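Local coordinates for protein ureidoglycolate hydrolase (PDB 4PXE) that hydrolyses (S)-ureidoglycolate to glyoxylate, ammonium and carbon dioxide as a manganese-dependent homodimeric amidohydrolase of the peptidase M20 family in plant purine breakdown, at residues Val225-Glu239 and Leu336-Ser350. Residues are numbered along the deposited sequence; the frame is centred on the assembly and turned at random.
Sequences VTAIAAPASLKVEFE and LSEFKIVNQDPPALS
Val236 lies alongside Phe339, its CG2 3.7 Å from CD1 of the ring, while its other methyl, CG1, reaches Leu336 CD1. A chi1 of -177° sets CG1 anti to the backbone N, beside the carbonyl carbon, where it meets the leucine, and leaves CG2 beside the N, where it meets the ring. Leu234 continues this apolar row: its CD2 packs beside Ile341 CG1 at 3.7 Å, both side chains pointing the same way, and its CD1 comes to Phe339 CZ obliquely. The strands that carry them, 230-239 and 336-344, run antiparallel, with Lys235 and Lys340 exchanging a reciprocal pair of backbone hydrogen bonds.

Two classic beta bulges interrupt the register. At one, Val342 and Asn343 both face Ser233, whose carbonyl takes a bond from Val342 N and a weak one from Asn343 N. The Ser233 hydroxyl donates to Asn343 OD1 (2.7 Å) from above the amide plane; the other end of that amide, ND2, donates to Asp345 OD1, which also forms a salt bridge with Arg150. At the second bulge Ser337 and Glu338 face Glu237. There Glu338 OE2 makes a long salt bridge of 3.9 Å to Lys235 NZ, and OE1 stands near Glu237 OE2, a like-charge approach probably eased by His301, which hydrogen-bonds that Glu237 oxygen.

Past Asp345 N, which bonds to Pro231 O at 2.9 Å, pairing lapses at Pro346-Pro347 and resumes between Ile228 and Ala348. Ser350 OG then donates to Val225 O (2.7 Å).

The bulged pairing, 230-239 with 335-344, belongs to the dimerization region of this M20-family subunit; Ser233 touches Ile293 of the second subunit. Pro231 packs on substrate-binding Tyr377. Strand 222-239 also pairs antiparallel with strand 295-308, and helix 311-332 packs against Phe339 and Gln344.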
# COMPACT_ATOMS: atom_id res chain seq x y z
N VAL A 225 -11.52 -4.95 -35.67
CA VAL A 225 -10.44 -5.61 -34.95
C VAL A 225 -10.19 -7.02 -35.49
O VAL A 225 -11.11 -7.82 -35.59
CB VAL A 225 -10.75 -5.68 -33.44
CG1 VAL A 225 -9.69 -6.48 -32.69
CG2 VAL A 225 -10.87 -4.27 -32.88
N THR A 226 -8.94 -7.31 -35.82
CA THR A 226 -8.61 -8.59 -36.44
C THR A 226 -7.96 -9.60 -35.50
O THR A 226 -7.94 -10.80 -35.78
CB THR A 226 -7.69 -8.39 -37.65
OG1 THR A 226 -6.43 -7.88 -37.20
CG2 THR A 226 -8.31 -7.42 -38.66
N ALA A 227 -7.42 -9.12 -34.39
CA ALA A 227 -6.74 -9.99 -33.44
C ALA A 227 -6.60 -9.25 -32.12
O ALA A 227 -6.68 -8.03 -32.08
CB ALA A 227 -5.36 -10.39 -33.97
N ILE A 228 -6.38 -10.02 -31.06
CA ILE A 228 -6.17 -9.47 -29.72
C ILE A 228 -4.83 -9.99 -29.22
O ILE A 228 -4.57 -11.20 -29.28
CB ILE A 228 -7.29 -9.92 -28.76
CG1 ILE A 228 -8.65 -9.41 -29.24
CG2 ILE A 228 -6.98 -9.46 -27.32
CD1 ILE A 228 -9.83 -9.96 -28.45
N ALA A 229 -3.98 -9.10 -28.71
CA ALA A 229 -2.65 -9.47 -28.22
C ALA A 229 -2.70 -10.44 -27.05
O ALA A 229 -3.71 -10.55 -26.35
CB ALA A 229 -1.85 -8.21 -27.86
N ALA A 230 -1.59 -11.16 -26.86
CA ALA A 230 -1.49 -12.23 -25.87
C ALA A 230 -1.08 -11.70 -24.49
O ALA A 230 0.03 -11.20 -24.32
CB ALA A 230 -0.46 -13.25 -26.34
N PRO A 231 -1.99 -11.82 -23.51
CA PRO A 231 -1.71 -11.22 -22.20
C PRO A 231 -1.21 -12.22 -21.16
O PRO A 231 -1.62 -13.38 -21.14
CB PRO A 231 -3.09 -10.71 -21.78
CG PRO A 231 -4.03 -11.76 -22.35
CD PRO A 231 -3.39 -12.27 -23.63
N ALA A 232 -0.33 -11.74 -20.28
CA ALA A 232 0.10 -12.54 -19.13
C ALA A 232 0.23 -11.68 -17.89
O ALA A 232 0.42 -10.47 -17.98
CB ALA A 232 1.43 -13.24 -19.42
N SER A 233 0.14 -12.31 -16.72
CA SER A 233 0.40 -11.59 -15.49
C SER A 233 1.10 -12.49 -14.48
O SER A 233 0.90 -13.71 -14.47
CB SER A 233 -0.86 -10.98 -14.90
OG SER A 233 -1.66 -11.95 -14.28
N LEU A 234 1.93 -11.87 -13.65
CA LEU A 234 2.76 -12.57 -12.69
C LEU A 234 2.60 -11.94 -11.31
O LEU A 234 2.43 -10.72 -11.20
CB LEU A 234 4.24 -12.45 -13.08
CG LEU A 234 4.67 -12.57 -14.54
CD1 LEU A 234 6.16 -12.27 -14.69
CD2 LEU A 234 4.37 -13.97 -15.04
N LYS A 235 2.64 -12.76 -10.27
CA LYS A 235 2.74 -12.29 -8.89
C LYS A 235 4.07 -12.76 -8.33
O LYS A 235 4.40 -13.94 -8.42
CB LYS A 235 1.63 -12.89 -8.04
CG LYS A 235 0.31 -12.15 -8.08
CD LYS A 235 -0.45 -12.35 -6.77
CE LYS A 235 -0.80 -13.81 -6.54
NZ LYS A 235 -1.52 -14.00 -5.24
N VAL A 236 4.82 -11.84 -7.71
CA VAL A 236 6.13 -12.16 -7.18
C VAL A 236 6.25 -11.62 -5.77
O VAL A 236 5.84 -10.48 -5.48
CB VAL A 236 7.24 -11.55 -8.05
CG1 VAL A 236 8.62 -11.93 -7.53
CG2 VAL A 236 7.08 -12.01 -9.51
N GLU A 237 6.80 -12.43 -4.87
CA GLU A 237 7.11 -11.96 -3.53
C GLU A 237 8.53 -12.31 -3.13
O GLU A 237 9.03 -13.40 -3.43
CB GLU A 237 6.12 -12.51 -2.50
CG GLU A 237 4.69 -12.06 -2.76
CD GLU A 237 3.75 -12.30 -1.59
OE1 GLU A 237 4.09 -13.12 -0.69
OE2 GLU A 237 2.68 -11.66 -1.56
N PHE A 238 9.18 -11.37 -2.46
CA PHE A 238 10.49 -11.58 -1.86
C PHE A 238 10.36 -11.48 -0.34
O PHE A 238 9.58 -10.67 0.16
CB PHE A 238 11.48 -10.51 -2.31
CG PHE A 238 11.82 -10.55 -3.78
CD1 PHE A 238 12.70 -11.50 -4.28
CD2 PHE A 238 11.29 -9.61 -4.65
CE1 PHE A 238 13.04 -11.51 -5.62
CE2 PHE A 238 11.62 -9.61 -5.99
CZ PHE A 238 12.50 -10.56 -6.47
N GLU A 239 11.12 -12.30 0.39
CA GLU A 239 11.14 -12.21 1.85
C GLU A 239 12.55 -12.04 2.40
O GLU A 239 13.48 -12.72 1.95
CB GLU A 239 10.49 -13.46 2.48
CG GLU A 239 8.98 -13.51 2.35
CD GLU A 239 8.37 -14.81 2.85
OE1 GLU A 239 9.13 -15.77 3.09
OE2 GLU A 239 7.13 -14.88 3.00
N LEU A 336 13.01 -15.92 -2.70
CA LEU A 336 11.96 -15.75 -3.68
C LEU A 336 10.82 -16.63 -3.20
O LEU A 336 10.77 -17.83 -3.52
CB LEU A 336 12.44 -16.17 -5.07
CG LEU A 336 11.44 -16.04 -6.22
CD1 LEU A 336 10.84 -14.64 -6.32
CD2 LEU A 336 12.11 -16.44 -7.53
N SER A 337 9.93 -16.05 -2.40
CA SER A 337 8.91 -16.82 -1.71
C SER A 337 7.68 -17.11 -2.56
O SER A 337 6.92 -18.04 -2.28
CB SER A 337 8.52 -16.13 -0.40
OG SER A 337 8.06 -14.81 -0.64
N GLU A 338 7.49 -16.32 -3.61
CA GLU A 338 6.42 -16.60 -4.57
C GLU A 338 6.83 -16.13 -5.94
O GLU A 338 7.31 -15.01 -6.11
CB GLU A 338 5.12 -15.91 -4.15
CG GLU A 338 4.00 -16.08 -5.17
CD GLU A 338 2.68 -15.55 -4.66
OE1 GLU A 338 2.65 -14.42 -4.14
OE2 GLU A 338 1.67 -16.28 -4.78
N PHE A 339 6.67 -17.01 -6.93
CA PHE A 339 6.72 -16.62 -8.33
C PHE A 339 5.59 -17.36 -9.02
O PHE A 339 5.71 -18.56 -9.33
CB PHE A 339 8.08 -16.91 -8.97
CG PHE A 339 8.25 -16.26 -10.31
CD1 PHE A 339 8.92 -15.06 -10.43
CD2 PHE A 339 7.67 -16.80 -11.45
CE1 PHE A 339 9.07 -14.43 -11.66
CE2 PHE A 339 7.81 -16.18 -12.69
CZ PHE A 339 8.50 -15.00 -12.79
N LYS A 340 4.48 -16.67 -9.25
CA LYS A 340 3.28 -17.30 -9.77
C LYS A 340 2.90 -16.66 -11.09
O LYS A 340 2.67 -15.45 -11.17
CB LYS A 340 2.12 -17.13 -8.77
CG LYS A 340 0.80 -17.78 -9.19
CD LYS A 340 -0.32 -17.41 -8.21
CE LYS A 340 -1.59 -18.22 -8.44
NZ LYS A 340 -1.42 -19.64 -8.04
N ILE A 341 2.85 -17.47 -12.14
CA ILE A 341 2.28 -17.01 -13.40
C ILE A 341 0.77 -17.16 -13.27
O ILE A 341 0.23 -18.28 -13.33
CB ILE A 341 2.83 -17.81 -14.59
CG1 ILE A 341 4.36 -17.68 -14.67
CG2 ILE A 341 2.16 -17.35 -15.89
CD1 ILE A 341 5.02 -18.52 -15.75
N VAL A 342 0.09 -16.05 -13.04
CA VAL A 342 -1.33 -16.08 -12.73
C VAL A 342 -2.12 -16.43 -13.99
O VAL A 342 -3.08 -17.21 -13.94
CB VAL A 342 -1.80 -14.73 -12.15
CG1 VAL A 342 -3.32 -14.71 -11.98
CG2 VAL A 342 -1.08 -14.46 -10.83
N ASN A 343 -1.69 -15.88 -15.12
CA ASN A 343 -2.25 -16.27 -16.41
C ASN A 343 -1.22 -16.03 -17.50
O ASN A 343 -0.37 -15.15 -17.38
CB ASN A 343 -3.57 -15.55 -16.73
CG ASN A 343 -3.41 -14.04 -16.83
OD1 ASN A 343 -3.37 -13.35 -15.81
ND2 ASN A 343 -3.35 -13.52 -18.06
N GLN A 344 -1.30 -16.84 -18.55
CA GLN A 344 -0.40 -16.73 -19.67
C GLN A 344 -1.20 -17.21 -20.87
O GLN A 344 -1.21 -18.39 -21.19
CB GLN A 344 0.82 -17.62 -19.45
CG GLN A 344 1.92 -17.46 -20.47
CD GLN A 344 3.15 -18.28 -20.11
OE1 GLN A 344 3.19 -18.93 -19.06
NE2 GLN A 344 4.16 -18.25 -20.97
N ASP A 345 -1.91 -16.28 -21.50
CA ASP A 345 -2.92 -16.65 -22.47
C ASP A 345 -2.44 -16.39 -23.89
O ASP A 345 -1.65 -15.49 -24.12
CB ASP A 345 -4.20 -15.85 -22.20
CG ASP A 345 -4.71 -16.05 -20.78
OD1 ASP A 345 -4.79 -15.05 -20.04
OD2 ASP A 345 -5.02 -17.20 -20.41
N PRO A 346 -2.93 -17.19 -24.85
CA PRO A 346 -2.59 -16.97 -26.25
C PRO A 346 -3.36 -15.79 -26.83
O PRO A 346 -4.36 -15.37 -26.26
CB PRO A 346 -3.04 -18.28 -26.92
CG PRO A 346 -4.17 -18.75 -26.06
CD PRO A 346 -3.77 -18.38 -24.65
N PRO A 347 -2.89 -15.26 -27.97
CA PRO A 347 -3.68 -14.24 -28.66
C PRO A 347 -4.88 -14.91 -29.33
O PRO A 347 -4.92 -16.14 -29.43
CB PRO A 347 -2.71 -13.72 -29.72
CG PRO A 347 -1.80 -14.87 -29.99
CD PRO A 347 -1.66 -15.62 -28.70
N ALA A 348 -5.86 -14.12 -29.75
CA ALA A 348 -6.96 -14.67 -30.54
C ALA A 348 -7.14 -13.92 -31.85
O ALA A 348 -6.83 -12.73 -31.94
CB ALA A 348 -8.26 -14.68 -29.76
N LEU A 349 -7.64 -14.62 -32.85
CA LEU A 349 -7.97 -14.02 -34.14
C LEU A 349 -9.48 -13.84 -34.25
O LEU A 349 -10.25 -14.72 -33.88
CB LEU A 349 -7.48 -14.92 -35.28
CG LEU A 349 -5.98 -15.02 -35.53
CD1 LEU A 349 -5.68 -16.12 -36.54
CD2 LEU A 349 -5.43 -13.70 -36.03
N SER A 350 -9.91 -12.69 -34.77
CA SER A 350 -11.32 -12.50 -35.07
C SER A 350 -11.75 -13.37 -36.24
O SER A 350 -10.95 -13.67 -37.13
CB SER A 350 -11.61 -11.05 -35.39
OG SER A 350 -11.11 -10.22 -34.35
O HOH W 1 -8.69 -12.33 -37.97
O HOH W 2 5.42 -15.08 -0.02